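Long-range contacts in MutT/NUDIX family protein (Bacillus thuringiensis str. Al Hakam, PDB 3ID9), which probably hydrolyses a nucleoside diphosphate linked to another group, in the manner of Nudix enzymes, with a substrate that is not established: residues K35-K40 with V124-I129; T27-E32 with W48-G53. All blocks are in the same frame, centred on the assembly; numbering follows the deposited sequence.

In the fold
A Nudix sheet illustrates how contacts far apart in sequence interlock within one sheet. Along the chain, residues 27-32 come first, followed by 35-40, 48-53 and 124-129, so the segments of interaction 1 and interaction 2 alternate. Their centres lie about 8 Å apart in the same mixed sheet. Strand 35-40 joins them: it pairs with strand 124-128 in interaction 1, and also with strands 23-32 and 48-54, the two partners of interaction 2. Backbone links Leu37-Leu30 and Val39-Ser49 make these joins. Interaction 2 is close to the centre of the chain and leads into the Nudix motif, whereas interaction 1 lies farther out and is only partly buried.

Interaction 1: K35-K40 with V124-I129; sequences KVLLVK and VQMVPI
The puckered ring of Pro128 meets the aliphatic chain of Lys35, CG to CG at 4.2 Å, where the side chains of this end pair diverge. The flat groups that face each other here are the peptides. Val36 pairs with Val127 and Leu38 with Gln125, each through two N-H...O bonds, and these four hydrogen bonds join two antiparallel strands whose directions differ by 146°.

One face of this ladder is carried by Leu37, Val124 and selenomethionine Met126. Both methyls of Leu37, CD1 and CD2, lie 3.6 Å from Val124 CG1. The same CD2 also lies 3.6 Å from SE of Met126. The Met126 chain turns at chi2 (-60°) and again at chi3 (-63°), folding back over the neighbouring strand to bring CE 3.4 Å from Lys35 O. Lys35 itself runs extended and crosses the Met126 chain at about a right angle.

On the opposite face, Leu38 CD1 meets Val127 CG2 at 3.9 Å. Val36 directs CG2, the methyl beside its backbone N, at Ile129 CG1, just past the end of the paired strand.

This second face packs against the fold: Val36 and Ile129 rest on Ile145 of helix 139-147, while Gln125 and Val127 touch Tyr135. Within the sheet, strand 35-40 lies between strand 124-128 and strand 23-32, where Leu37 bonds to Leu30, and near its end it also meets strand 48-54 through Val39 and Ser49.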
loop_
_atom_site.group_PDB
_atom_site.type_symbol
_atom_site.label_atom_id
_atom_site.label_comp_id
_atom_site.label_asym_id
_atom_site.label_seq_id
_atom_site.Cartn_x
_atom_site.Cartn_y
_atom_site.Cartn_z
ATOM N N LYS B 35 -13.900 -6.955 17.604
ATOM C CA LYS B 35 -13.506 -5.784 18.383
ATOM C C LYS B 35 -12.166 -5.289 17.885
ATOM O O LYS B 35 -11.332 -6.079 17.445
ATOM C CB LYS B 35 -13.372 -6.126 19.862
ATOM C CG LYS B 35 -14.638 -6.633 20.518
ATOM C CD LYS B 35 -14.329 -7.064 21.938
ATOM C CE LYS B 35 -15.525 -7.697 22.610
ATOM N NZ LYS B 35 -15.176 -8.138 23.987
ATOM N N VAL B 36 -11.959 -3.983 17.964
ATOM C CA VAL B 36 -10.709 -3.388 17.526
ATOM C C VAL B 36 -9.883 -2.917 18.711
ATOM O O VAL B 36 -10.411 -2.377 19.672
ATOM C CB VAL B 36 -10.959 -2.177 16.594
ATOM C CG1 VAL B 36 -9.643 -1.671 16.033
ATOM C CG2 VAL B 36 -11.863 -2.584 15.459
ATOM N N LEU B 37 -8.574 -3.106 18.626
ATOM C CA LEU B 37 -7.669 -2.686 19.684
ATOM C C LEU B 37 -7.448 -1.174 19.664
ATOM O O LEU B 37 -6.932 -0.637 18.691
ATOM C CB LEU B 37 -6.325 -3.399 19.502
ATOM C CG LEU B 37 -5.064 -3.222 20.368
ATOM C CD1 LEU B 37 -5.070 -1.915 21.132
ATOM C CD2 LEU B 37 -4.958 -4.396 21.312
ATOM N N LEU B 38 -7.850 -0.483 20.729
ATOM C CA LEU B 38 -7.600 0.946 20.817
ATOM C C LEU B 38 -6.597 1.165 21.930
ATOM O O LEU B 38 -6.529 0.408 22.888
ATOM C CB LEU B 38 -8.864 1.757 21.099
ATOM C CG LEU B 38 -9.950 1.713 20.020
ATOM C CD1 LEU B 38 -11.016 2.770 20.344
ATOM C CD2 LEU B 38 -9.326 1.952 18.632
ATOM N N VAL B 39 -5.817 2.218 21.773
ATOM C CA VAL B 39 -4.775 2.593 22.694
ATOM C C VAL B 39 -5.087 3.998 23.195
ATOM O O VAL B 39 -5.787 4.764 22.525
ATOM C CB VAL B 39 -3.414 2.540 21.942
ATOM C CG1 VAL B 39 -2.442 3.545 22.498
ATOM C CG2 VAL B 39 -2.838 1.141 22.046
ATOM N N LYS B 40 -4.592 4.339 24.377
ATOM C CA LYS B 40 -4.847 5.668 24.910
ATOM C C LYS B 40 -3.625 6.532 24.628
ATOM O O LYS B 40 -2.500 6.153 24.958
ATOM C CB LYS B 40 -5.110 5.599 26.412
ATOM C CG LYS B 40 -5.647 6.876 27.012
ATOM C CD LYS B 40 -7.152 6.995 26.827
ATOM C CE LYS B 40 -7.885 6.947 28.177
ATOM N NZ LYS B 40 -7.471 8.044 29.107
ATOM N N VAL B 124 -4.857 -0.190 27.142
ATOM C CA VAL B 124 -5.448 -0.896 26.013
ATOM C C VAL B 124 -6.905 -1.270 26.234
ATOM O O VAL B 124 -7.321 -1.617 27.344
ATOM C CB VAL B 124 -4.650 -2.184 25.725
ATOM C CG1 VAL B 124 -5.288 -2.975 24.597
ATOM C CG2 VAL B 124 -3.218 -1.822 25.392
ATOM N N GLN B 125 -7.676 -1.218 25.157
ATOM C CA GLN B 125 -9.078 -1.562 25.227
ATOM C C GLN B 125 -9.537 -2.160 23.897
ATOM O O GLN B 125 -9.158 -1.690 22.825
ATOM C CB GLN B 125 -9.888 -0.310 25.550
ATOM C CG GLN B 125 -11.357 -0.570 25.722
ATOM C CD GLN B 125 -12.178 0.701 25.862
ATOM O OE1 GLN B 125 -13.395 0.633 25.980
ATOM N NE2 GLN B 125 -11.520 1.861 25.846
HETATM N N MSE B 126 -10.343 -3.211 23.969
HETATM C CA MSE B 126 -10.867 -3.852 22.774
HETATM C C MSE B 126 -12.295 -3.351 22.603
HETATM O O MSE B 126 -13.186 -3.742 23.343
HETATM C CB MSE B 126 -10.855 -5.376 22.934
HETATM C CG MSE B 126 -9.468 -6.002 23.024
HETATM SE SE MSE B 126 -8.316 -5.696 21.460
HETATM C CE MSE B 126 -9.366 -6.609 20.111
ATOM N N VAL B 127 -12.512 -2.479 21.630
ATOM C CA VAL B 127 -13.834 -1.924 21.399
ATOM C C VAL B 127 -14.574 -2.566 20.230
ATOM O O VAL B 127 -14.035 -2.706 19.140
ATOM C CB VAL B 127 -13.758 -0.395 21.171
ATOM C CG1 VAL B 127 -15.131 0.150 20.811
ATOM C CG2 VAL B 127 -13.249 0.296 22.433
ATOM N N PRO B 128 -15.832 -2.972 20.454
ATOM C CA PRO B 128 -16.618 -3.594 19.383
ATOM C C PRO B 128 -16.649 -2.645 18.199
ATOM O O PRO B 128 -16.819 -1.439 18.378
ATOM C CB PRO B 128 -17.998 -3.763 20.015
ATOM C CG PRO B 128 -17.684 -3.926 21.472
ATOM C CD PRO B 128 -16.622 -2.866 21.692
ATOM N N ILE B 129 -16.491 -3.187 16.996
ATOM C CA ILE B 129 -16.484 -2.371 15.791
ATOM C C ILE B 129 -17.756 -1.558 15.581
ATOM O O ILE B 129 -17.691 -0.435 15.096
ATOM C CB ILE B 129 -16.198 -3.238 14.552
ATOM C CG1 ILE B 129 -14.787 -3.821 14.672
ATOM C CG2 ILE B 129 -16.305 -2.404 13.276
ATOM C CD1 ILE B 129 -14.493 -4.911 13.682
#

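Interaction 2: T27-E32 with W48-G53; sequences TGILIE and WSLPGG
Leu50 reaches across to Thr27 and Gly28 with its whole branched end. Its chi1 of -66° sets CG beside the backbone N, and the two methyls then divide the work: CD1 lies 3.9 Å from Thr27 CG2, while CD2 rests 3.8 Å from Gly28 O and, more loosely, beside Ile29 CG1. The Thr27 and Leu50 side chains cross at about a right angle. Thr27 holds CG2 anti to its backbone N, turned to Leu50 CB at 3.8 Å; chi1 of -73° places OG1 beside the N, and that hydroxyl hydrogen-bonds His97 NE2 of strand 95-104. A water bridges Thr27 OG1 and Leu50 O weakly.

The Pro51 ring sets both CG and CD 3.5 Å from Gly28 O. The backbone closes the contact with a nearly straight bond, Gly28 N to Pro51 O at 2.8 Å (174°), beside the antiparallel, non-hydrogen-bonded pair of Thr27 and Gly52.

Leu50 continues onto Phe137 and Phe141, joining the sheet to helix 139-147. Gly52 N bonds to Glu72 OE1 at the end of helix 61-72, and Gly53 opens the Nudix box, the 23-residue signature whose loop-helix-loop carries the catalytic glutamates in this family.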
loop_
_atom_site.group_PDB
_atom_site.type_symbol
_atom_site.label_atom_id
_atom_site.label_comp_id
_atom_site.label_asym_id
_atom_site.label_seq_id
_atom_site.Cartn_x
_atom_site.Cartn_y
_atom_site.Cartn_z
ATOM N N THR B 27 -0.412 2.521 10.769
ATOM C CA THR B 27 -1.485 2.403 11.749
ATOM C C THR B 27 -1.866 0.941 11.805
ATOM O O THR B 27 -1.941 0.276 10.768
ATOM C CB THR B 27 -2.719 3.240 11.346
ATOM O OG1 THR B 27 -2.432 4.626 11.552
ATOM C CG2 THR B 27 -3.939 2.843 12.165
ATOM N N GLY B 28 -2.095 0.442 13.016
ATOM C CA GLY B 28 -2.448 -0.950 13.168
ATOM C C GLY B 28 -3.907 -1.182 13.505
ATOM O O GLY B 28 -4.508 -0.447 14.287
ATOM N N ILE B 29 -4.479 -2.212 12.897
ATOM C CA ILE B 29 -5.855 -2.575 13.148
ATOM C C ILE B 29 -5.876 -4.062 13.474
ATOM O O ILE B 29 -5.834 -4.921 12.584
ATOM C CB ILE B 29 -6.749 -2.245 11.938
ATOM C CG1 ILE B 29 -6.884 -0.722 11.839
ATOM C CG2 ILE B 29 -8.109 -2.899 12.090
ATOM C CD1 ILE B 29 -7.885 -0.234 10.837
ATOM N N LEU B 30 -5.908 -4.344 14.777
ATOM C CA LEU B 30 -5.915 -5.702 15.292
ATOM C C LEU B 30 -7.326 -6.005 15.764
ATOM O O LEU B 30 -7.782 -5.485 16.787
ATOM C CB LEU B 30 -4.911 -5.821 16.445
ATOM C CG LEU B 30 -4.458 -7.217 16.895
ATOM C CD1 LEU B 30 -3.442 -7.067 18.022
ATOM C CD2 LEU B 30 -5.650 -8.046 17.365
ATOM N N ILE B 31 -8.010 -6.848 15.001
ATOM C CA ILE B 31 -9.381 -7.231 15.287
ATOM C C ILE B 31 -9.469 -8.652 15.823
ATOM O O ILE B 31 -8.848 -9.572 15.289
ATOM C CB ILE B 31 -10.245 -7.149 14.016
ATOM C CG1 ILE B 31 -10.219 -5.724 13.468
ATOM C CG2 ILE B 31 -11.663 -7.594 14.314
ATOM C CD1 ILE B 31 -10.750 -5.613 12.045
ATOM N N GLU B 32 -10.241 -8.814 16.890
ATOM C CA GLU B 32 -10.471 -10.109 17.514
ATOM C C GLU B 32 -11.885 -10.066 18.077
ATOM O O GLU B 32 -12.260 -9.118 18.772
ATOM C CB GLU B 32 -9.448 -10.378 18.627
ATOM C CG GLU B 32 -8.076 -10.818 18.118
ATOM C CD GLU B 32 -7.124 -11.225 19.233
ATOM O OE1 GLU B 32 -7.604 -11.529 20.341
ATOM O OE2 GLU B 32 -5.894 -11.259 19.000
ATOM N N TRP B 48 -9.065 7.486 23.275
ATOM C CA TRP B 48 -8.762 6.203 22.671
ATOM C C TRP B 48 -8.660 6.299 21.162
ATOM O O TRP B 48 -9.548 6.821 20.502
ATOM C CB TRP B 48 -9.832 5.183 23.066
ATOM C CG TRP B 48 -9.854 4.934 24.538
ATOM C CD1 TRP B 48 -10.614 5.581 25.474
ATOM C CD2 TRP B 48 -9.014 4.026 25.265
ATOM N NE1 TRP B 48 -10.294 5.137 26.733
ATOM C CE2 TRP B 48 -9.316 4.179 26.635
ATOM C CE3 TRP B 48 -8.034 3.097 24.888
ATOM C CZ2 TRP B 48 -8.674 3.444 27.632
ATOM C CZ3 TRP B 48 -7.394 2.363 25.880
ATOM C CH2 TRP B 48 -7.718 2.541 27.235
ATOM N N SER B 49 -7.572 5.781 20.616
ATOM C CA SER B 49 -7.351 5.828 19.180
ATOM C C SER B 49 -6.582 4.601 18.710
ATOM O O SER B 49 -6.169 3.767 19.517
ATOM C CB SER B 49 -6.574 7.092 18.825
ATOM O OG SER B 49 -5.418 7.195 19.636
ATOM N N LEU B 50 -6.388 4.492 17.400
ATOM C CA LEU B 50 -5.667 3.359 16.848
ATOM C C LEU B 50 -4.167 3.457 17.106
ATOM O O LEU B 50 -3.598 4.543 17.167
ATOM C CB LEU B 50 -5.934 3.259 15.354
ATOM C CG LEU B 50 -7.375 2.938 14.973
ATOM C CD1 LEU B 50 -7.599 3.241 13.492
ATOM C CD2 LEU B 50 -7.662 1.470 15.285
ATOM N N PRO B 51 -3.512 2.312 17.294
ATOM C CA PRO B 51 -2.068 2.326 17.539
ATOM C C PRO B 51 -1.329 2.597 16.232
ATOM O O PRO B 51 -1.738 2.126 15.177
ATOM C CB PRO B 51 -1.803 0.927 18.084
ATOM C CG PRO B 51 -2.833 0.092 17.349
ATOM C CD PRO B 51 -4.066 0.955 17.447
ATOM N N GLY B 52 -0.249 3.366 16.309
ATOM C CA GLY B 52 0.527 3.679 15.129
ATOM C C GLY B 52 1.591 4.715 15.422
ATOM O O GLY B 52 1.777 5.112 16.567
ATOM N N GLY B 53 2.295 5.150 14.386
ATOM C CA GLY B 53 3.328 6.144 14.571
ATOM C C GLY B 53 4.191 6.351 13.339
ATOM O O GLY B 53 3.972 5.752 12.283
HETATM O O HOH W 1 -1.765 5.844 14.614
#